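Side-chain contacts in particle-associated lyase (Acinetobacter bacteriophage AP22, PDB 4Y9V), which probably cleaves the capsular polysaccharide of Acinetobacter baumannii as a lyase in the tailspike of the phage: residues L66-V69 against K70-V74; S401-L404 against V405-I408; A467-H470 against W471-E475. All coordinates share one frame; numbering follows the deposited sequence. Where two conformers were deposited one is given.

How the contacts relate
The three contacts follow one another along the chain. Contact 1 closes the short helix 63-71 near the N-terminal end, about 53 Å from contact 2 and 62 Å from contact 3, centre to centre, and it lies across the chain's centre from contact 3. Contacts 2 and 3 belong to the pectin lyase-like region and share one parallel sheet, in which strand 435-441 runs between their strands 405-409 and 470-476. Their centres are only 10 Å apart, and T438 on that middle strand bonds to S403 of contact 2 and H470 of contact 3. Successive coils of the elongated tailspike are thus tied together by side chains as well as by backbone.

Contact 1 of 3, residues L66-V69 against K70-V74. With EDO (1,2-ethanediol), chain F.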
loop_
_atom_site.group_PDB
_atom_site.type_symbol
_atom_site.label_atom_id
_atom_site.label_comp_id
_atom_site.label_asym_id
_atom_site.label_seq_id
_atom_site.Cartn_x
_atom_site.Cartn_y
_atom_site.Cartn_z
ATOM N N LEU A 66 -37.817 -12.252 -22.065
ATOM C CA LEU A 66 -37.009 -11.205 -21.407
ATOM C C LEU A 66 -37.344 -9.822 -21.942
ATOM O O LEU A 66 -37.474 -8.862 -21.191
ATOM C CB LEU A 66 -35.523 -11.507 -21.567
ATOM C CG LEU A 66 -35.037 -12.785 -20.851
ATOM C CD1 LEU A 66 -33.563 -12.969 -21.160
ATOM C CD2 LEU A 66 -35.235 -12.737 -19.352
ATOM N N ASN A 67 -37.497 -9.721 -23.274
ATOM C CA ASN A 67 -37.868 -8.421 -23.853
ATOM C C ASN A 67 -39.240 -7.969 -23.345
ATOM O O ASN A 67 -39.441 -6.781 -23.102
ATOM C CB ASN A 67 -37.807 -8.477 -25.361
ATOM C CG ASN A 67 -36.392 -8.324 -25.919
ATOM O OD1 ASN A 67 -35.572 -7.626 -25.265
ATOM N ND2 ASN A 67 -36.072 -8.938 -27.011
ATOM N N GLN A 68 -40.212 -8.904 -23.198
ATOM C CA GLN A 68 -41.528 -8.500 -22.725
ATOM C C GLN A 68 -41.480 -8.063 -21.261
ATOM O O GLN A 68 -42.126 -7.081 -20.891
ATOM C CB GLN A 68 -42.545 -9.633 -22.923
ATOM C CG GLN A 68 -43.955 -9.149 -22.660
ATOM C CD GLN A 68 -44.410 -8.164 -23.725
ATOM O OE1 GLN A 68 -44.137 -8.370 -24.922
ATOM N NE2 GLN A 68 -45.073 -7.122 -23.320
ATOM N N VAL A 69 -40.736 -8.788 -20.428
ATOM C CA VAL A 69 -40.606 -8.404 -19.015
ATOM C C VAL A 69 -40.055 -6.971 -18.909
ATOM O O VAL A 69 -40.669 -6.170 -18.168
ATOM C CB VAL A 69 -39.683 -9.401 -18.274
ATOM C CG1 VAL A 69 -39.360 -8.866 -16.882
ATOM C CG2 VAL A 69 -40.293 -10.790 -18.191
ATOM N N LYS A 70 -39.002 -6.666 -19.614
ATOM C CA LYS A 70 -38.403 -5.329 -19.515
ATOM C C LYS A 70 -39.329 -4.291 -20.142
ATOM O O LYS A 70 -39.452 -3.176 -19.649
ATOM C CB LYS A 70 -36.986 -5.260 -20.048
ATOM C CG LYS A 70 -36.763 -5.244 -21.484
ATOM C CD LYS A 70 -35.272 -5.285 -21.915
ATOM C CE LYS A 70 -35.144 -4.936 -23.421
ATOM N NZ LYS A 70 -35.459 -3.541 -23.730
ATOM N N SER A 71 -40.054 -4.650 -21.196
ATOM C CA SER A 71 -40.956 -3.725 -21.858
ATOM C C SER A 71 -42.139 -3.414 -20.947
ATOM O O SER A 71 -42.782 -2.320 -20.982
ATOM C CB SER A 71 -41.473 -4.318 -23.147
ATOM O OG SER A 71 -40.429 -4.376 -24.119
ATOM N N ASP A 72 -42.512 -4.370 -20.123
ATOM C CA ASP A 72 -43.586 -4.187 -19.211
ATOM C C ASP A 72 -43.095 -3.265 -18.036
ATOM O O ASP A 72 -44.015 -2.978 -17.256
ATOM C CB ASP A 72 -44.153 -5.514 -18.690
ATOM C CG ASP A 72 -44.942 -6.306 -19.721
ATOM O OD1 ASP A 72 -45.290 -5.771 -20.811
ATOM O OD2 ASP A 72 -45.250 -7.493 -19.423
ATOM N N GLY A 73 -41.869 -2.929 -17.974
ATOM C CA GLY A 73 -41.425 -2.091 -16.859
ATOM C C GLY A 73 -41.271 -2.829 -15.550
ATOM O O GLY A 73 -41.284 -2.208 -14.468
ATOM N N VAL A 74 -41.148 -4.174 -15.568
ATOM C CA VAL A 74 -40.890 -4.963 -14.345
ATOM C C VAL A 74 -39.577 -4.475 -13.834
ATOM O O VAL A 74 -38.602 -4.421 -14.606
ATOM C CB VAL A 74 -40.879 -6.446 -14.673
ATOM C CG1 VAL A 74 -40.263 -7.267 -13.525
ATOM C CG2 VAL A 74 -42.298 -6.921 -14.974
HETATM C C1 EDO F . -47.348 -11.367 -20.424
HETATM O O1 EDO F . -48.346 -11.445 -21.460
HETATM C C2 EDO F . -47.309 -9.974 -19.879
HETATM O O2 EDO F . -46.881 -9.063 -20.855
HETATM O O HOH W 1 -42.157 -6.102 -26.256
#
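Q68 and D72, one helical turn apart, join their side chains at the C-terminal end of the helix: Q68 NE2 donates to D72 OD1 over 2.9 Å. The donor comes from above the carboxylate plane, amide and carboxylate being turned 58° apart. D72 OD2 accepts from O2 of an ethanediol, probably from the crystallisation liquor, at 2.7 Å. An amide suits this place because it offers both kinds of polar atom: while NE2 holds D72, OE1 accepts from a water that also donates to S71. S71, in one of its two conformers, gives its hydroxyl to N67 O (OG to O, 2.8 Å). Its backbone N reaches the same oxygen from the opposite face of the peptide plane, and in this conformer the carbonyl is gripped twice.

K70 CB lies 3.8 Å from L66 O. With chi1 at 76°, CG is set between the backbone N and the carbonyl carbon and turns back along the helix, 3.5 Å from N67 O. CD and CE run beside the N67 side chain, CE coming to 3.3 Å from N67 OD1, and a bend at chi4 delivers NZ to the carbonyl oxygen of E91.

G73 closes the helix in a Schellman motif. It takes the positive phi of 77° that glycine adopts easily, its N bonds to K70 O, and V74 N bonds weakly to V69 O, which brings V74 CB to 3.6 Å from V69 CG1. Both valines rest on Y50 of helix 47-54, whose hydroxyl also bonds to D72 OD2, while K70 packs on F96 of strand 96-100 and I90 of strand 89-92.

Contact 2 of 3, residues S401-L404 against V405-I408; sequences SWSL and VHGI
The backbone folds back sharply between S401-L404 and V405-I408, whose end-to-end directions are 130° apart. L404 makes the corner: its helical backbone angles stand between the extended S403 and V405. Inside the bend the N-H of S403 is met by a side chain, S403 N donating to H406 ND1 at 2.9 Å, nearly straight at 172° and in the plane of the imidazole. Histidine suits the place because its ring offers an acceptor at just this distance from its own backbone; the bond is consistent with a ring that carries its proton on NE2.

Such corners are what a parallel beta-helix is built from. The chain leaves a turn after strand 391-394 and enters strand 405-409, which lies between 376-378 and 435-441 in a parallel sheet of the pectin lyase-like coil. Backbone bonds tie L404 to C375 and V376 of one neighbouring coil and to G435 of the other, while S403 OG bonds to T438 OG1.

On the same inner side of the bend W402 meets the histidine edge-on. Its six-membered ring directs an edge at the imidazole face, planes 62° apart, and W402 CE3 comes within 3.6 Å of H406 CG. The torsions bring them together: W402 CG lies beside its backbone N, and H406 CG stands anti to its own N, which turns an imidazole face to W402 CE3. Farther along the rim, W402 CZ3 touches I408 CG1 at 4.0 Å, with CG1 at the ring edge, close to its plane. H406 and I408, two apart on the strand, both point their CB toward 401-404, and one indole reaches both. R370 makes a cation-pi contact with the same tryptophan.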
loop_
_atom_site.group_PDB
_atom_site.type_symbol
_atom_site.label_atom_id
_atom_site.label_comp_id
_atom_site.label_asym_id
_atom_site.label_seq_id
_atom_site.Cartn_x
_atom_site.Cartn_y
_atom_site.Cartn_z
ATOM N N SER A 401 17.589 -8.332 -25.548
ATOM C CA SER A 401 16.784 -7.690 -26.590
ATOM C C SER A 401 15.726 -6.787 -25.976
ATOM O O SER A 401 15.425 -5.724 -26.543
ATOM C CB SER A 401 16.191 -8.764 -27.496
ATOM O OG SER A 401 15.456 -8.122 -28.504
ATOM N N TRP A 402 15.145 -7.152 -24.836
ATOM C CA TRP A 402 14.268 -6.299 -24.098
ATOM C C TRP A 402 14.750 -6.319 -22.648
ATOM O O TRP A 402 15.004 -7.377 -22.081
ATOM C CB TRP A 402 12.781 -6.778 -24.159
ATOM C CG TRP A 402 12.276 -6.772 -25.561
ATOM C CD1 TRP A 402 12.370 -7.776 -26.492
ATOM C CD2 TRP A 402 11.640 -5.670 -26.234
ATOM N NE1 TRP A 402 11.850 -7.373 -27.690
ATOM C CE2 TRP A 402 11.384 -6.086 -27.561
ATOM C CE3 TRP A 402 11.272 -4.392 -25.825
ATOM C CZ2 TRP A 402 10.781 -5.246 -28.480
ATOM C CZ3 TRP A 402 10.662 -3.550 -26.751
ATOM C CH2 TRP A 402 10.427 -3.993 -28.055
ATOM N N SER A 403 14.884 -5.118 -22.068
ATOM C CA SER A 403 15.284 -4.978 -20.688
ATOM C C SER A 403 14.121 -5.321 -19.743
ATOM O O SER A 403 12.989 -5.516 -20.152
ATOM C CB SER A 403 15.752 -3.557 -20.447
ATOM O OG SER A 403 17.016 -3.303 -21.042
ATOM N N LEU A 404 14.444 -5.387 -18.450
ATOM C CA LEU A 404 13.412 -5.681 -17.455
ATOM C C LEU A 404 12.194 -4.748 -17.641
ATOM O O LEU A 404 11.042 -5.202 -17.638
ATOM C CB LEU A 404 13.982 -5.536 -16.048
ATOM C CG LEU A 404 13.009 -5.977 -14.937
ATOM C CD1 LEU A 404 12.966 -7.463 -14.833
ATOM C CD2 LEU A 404 13.430 -5.339 -13.595
ATOM N N VAL A 405 12.499 -3.469 -17.748
ATOM C CA VAL A 405 11.550 -2.381 -17.966
ATOM C C VAL A 405 12.032 -1.684 -19.240
ATOM O O VAL A 405 13.160 -1.228 -19.287
ATOM C CB VAL A 405 11.582 -1.403 -16.778
ATOM C CG1 VAL A 405 10.578 -0.282 -17.014
ATOM C CG2 VAL A 405 11.350 -2.120 -15.453
ATOM N N HIS A 406 11.166 -1.647 -20.273
ATOM C CA HIS A 406 11.615 -1.186 -21.563
ATOM C C HIS A 406 10.550 -0.278 -22.173
ATOM O O HIS A 406 9.376 -0.637 -22.176
ATOM C CB HIS A 406 11.894 -2.384 -22.499
ATOM C CG HIS A 406 12.864 -2.114 -23.590
ATOM N ND1 HIS A 406 14.074 -2.762 -23.619
ATOM C CD2 HIS A 406 12.807 -1.268 -24.657
ATOM C CE1 HIS A 406 14.708 -2.314 -24.675
ATOM N NE2 HIS A 406 13.978 -1.429 -25.338
ATOM N N GLY A 407 11.000 0.857 -22.665
ATOM C CA GLY A 407 10.108 1.777 -23.356
ATOM C C GLY A 407 10.637 2.125 -24.724
ATOM O O GLY A 407 11.846 2.277 -24.913
ATOM N N ILE A 408 9.711 2.273 -25.665
ATOM C CA ILE A 408 10.020 2.699 -27.022
ATOM C C ILE A 408 9.154 3.912 -27.327
ATOM O O ILE A 408 7.949 3.883 -27.263
ATOM C CB ILE A 408 9.711 1.601 -28.056
ATOM C CG1 ILE A 408 10.438 0.298 -27.724
ATOM C CG2 ILE A 408 9.995 2.131 -29.447
ATOM C CD1 ILE A 408 11.928 0.322 -27.869
#

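Contact 3 of 3, residues A467-H470 against W471-E475; sequences ALRH and WAWVE
R469 and H470 both meet W473, four and three residues on. In the conformer given, R469 NH2 comes down on one face of the indole, 3.3 Å from W473 CE3, with the guanidinium plane turned 78° from the ring. This is a cation-pi contact: R469 CZ lies 4.9 Å from the centroid of the W473 six-membered ring. On the opposite face of the indole sits E475 CB. H470 presents its own face to W473 CB, which stands 3.5 Å from H470 NE2, and the edge of the tryptophan points at that imidazole.

At W471, within the broken strand 470-476, the chain turns a corner, as between the faces of a parallel beta-helix, and the part that follows runs on beside strand 435-441. Leucine and tryptophan suit the buried side of this corner: L468 CD2 lies over the five-membered ring of W471, 3.5 Å from W471 NE1, and both pack on I436.

A second shell fixes the polar groups. A bend at chi3 (86°) brings R469 NE to H470 ND1, 3.1 Å away, and this bond, straight at 166° and in the plane of both groups, fixes the rotation of the imidazole and steadies the guanidinium. H470 NE2 bonds to T438 OG1. W473 NE1 and E475 OE1 both reach S509 OG, while Y507 makes a cation-pi contact with R469 and an edge-to-face one with W473.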
loop_
_atom_site.group_PDB
_atom_site.type_symbol
_atom_site.label_atom_id
_atom_site.label_comp_id
_atom_site.label_asym_id
_atom_site.label_seq_id
_atom_site.Cartn_x
_atom_site.Cartn_y
_atom_site.Cartn_z
ATOM N N ALA A 467 25.145 -11.692 -14.185
ATOM C CA ALA A 467 25.726 -10.662 -15.038
ATOM C C ALA A 467 24.651 -9.631 -15.342
ATOM O O ALA A 467 23.466 -9.982 -15.456
ATOM C CB ALA A 467 26.276 -11.263 -16.323
ATOM N N LEU A 468 25.056 -8.386 -15.458
ATOM C CA LEU A 468 24.165 -7.270 -15.790
ATOM C C LEU A 468 24.984 -6.234 -16.496
ATOM O O LEU A 468 26.026 -5.820 -15.992
ATOM C CB LEU A 468 23.551 -6.708 -14.487
ATOM C CG LEU A 468 22.624 -5.496 -14.691
ATOM C CD1 LEU A 468 21.381 -5.841 -15.472
ATOM C CD2 LEU A 468 22.246 -4.892 -13.326
ATOM N N ARG A 469 24.513 -5.753 -17.662
ATOM C CA ARG A 469 25.231 -4.703 -18.357
ATOM C C ARG A 469 24.944 -3.326 -17.774
ATOM O O ARG A 469 25.886 -2.539 -17.594
ATOM C CB ARG A 469 24.925 -4.706 -19.864
ATOM C CG ARG A 469 25.772 -3.762 -20.652
ATOM C CD ARG A 469 25.349 -3.601 -22.150
ATOM N NE ARG A 469 24.255 -2.528 -22.304
ATOM C CZ ARG A 469 24.123 -1.973 -23.484
ATOM N NH1 ARG A 469 24.636 -2.057 -24.776
ATOM N NH2 ARG A 469 23.143 -1.022 -23.432
ATOM N N HIS A 470 23.682 -2.997 -17.518
ATOM C CA HIS A 470 23.355 -1.655 -17.036
ATOM C C HIS A 470 22.096 -1.657 -16.188
ATOM O O HIS A 470 21.161 -2.425 -16.425
ATOM C CB HIS A 470 23.225 -0.634 -18.161
ATOM C CG HIS A 470 22.043 -0.803 -19.075
ATOM N ND1 HIS A 470 22.135 -1.456 -20.273
ATOM C CD2 HIS A 470 20.766 -0.383 -18.913
ATOM C CE1 HIS A 470 20.896 -1.408 -20.800
ATOM N NE2 HIS A 470 20.057 -0.781 -20.017
ATOM N N TRP A 471 22.064 -0.695 -15.257
ATOM C CA TRP A 471 20.837 -0.347 -14.547
ATOM C C TRP A 471 19.964 0.598 -15.374
ATOM O O TRP A 471 18.759 0.350 -15.487
ATOM C CB TRP A 471 21.155 0.232 -13.159
ATOM C CG TRP A 471 21.508 -0.841 -12.159
ATOM C CD1 TRP A 471 22.744 -1.342 -11.867
ATOM C CD2 TRP A 471 20.575 -1.550 -11.361
ATOM N NE1 TRP A 471 22.630 -2.328 -10.902
ATOM C CE2 TRP A 471 21.305 -2.479 -10.566
ATOM C CE3 TRP A 471 19.181 -1.484 -11.198
ATOM C CZ2 TRP A 471 20.691 -3.330 -9.656
ATOM C CZ3 TRP A 471 18.574 -2.331 -10.272
ATOM C CH2 TRP A 471 19.324 -3.245 -9.514
ATOM N N ALA A 472 20.515 1.680 -15.920
ATOM C CA ALA A 472 19.741 2.645 -16.689
ATOM C C ALA A 472 20.443 3.006 -17.997
ATOM O O ALA A 472 21.648 3.259 -18.005
ATOM C CB ALA A 472 19.528 3.933 -15.886
ATOM N N TRP A 473 19.645 3.104 -19.067
ATOM C CA TRP A 473 20.148 3.596 -20.356
ATOM C C TRP A 473 18.990 4.248 -21.100
ATOM O O TRP A 473 17.878 3.719 -21.093
ATOM C CB TRP A 473 20.727 2.468 -21.187
ATOM C CG TRP A 473 21.430 2.921 -22.431
ATOM C CD1 TRP A 473 22.262 3.994 -22.592
ATOM C CD2 TRP A 473 21.392 2.258 -23.707
ATOM N NE1 TRP A 473 22.737 4.050 -23.875
ATOM C CE2 TRP A 473 22.226 3.003 -24.589
ATOM C CE3 TRP A 473 20.735 1.123 -24.201
ATOM C CZ2 TRP A 473 22.417 2.618 -25.920
ATOM C CZ3 TRP A 473 20.920 0.747 -25.510
ATOM C CH2 TRP A 473 21.747 1.510 -26.366
ATOM N N VAL A 474 19.260 5.389 -21.736
ATOM C CA VAL A 474 18.308 6.124 -22.575
ATOM C C VAL A 474 19.075 6.539 -23.825
ATOM O O VAL A 474 20.119 7.166 -23.700
ATOM C CB VAL A 474 17.759 7.358 -21.839
ATOM C CG1 VAL A 474 16.820 8.139 -22.755
ATOM C CG2 VAL A 474 17.074 6.982 -20.538
ATOM N N GLU A 475 18.558 6.226 -25.032
ATOM C CA GLU A 475 19.303 6.562 -26.230
ATOM C C GLU A 475 18.389 6.507 -27.466
ATOM O O GLU A 475 17.401 5.760 -27.509
ATOM C CB GLU A 475 20.505 5.616 -26.387
ATOM C CG GLU A 475 21.525 6.038 -27.481
ATOM C CD GLU A 475 21.945 7.463 -27.332
ATOM O OE1 GLU A 475 22.888 7.734 -26.551
ATOM O OE2 GLU A 475 21.306 8.349 -27.954
#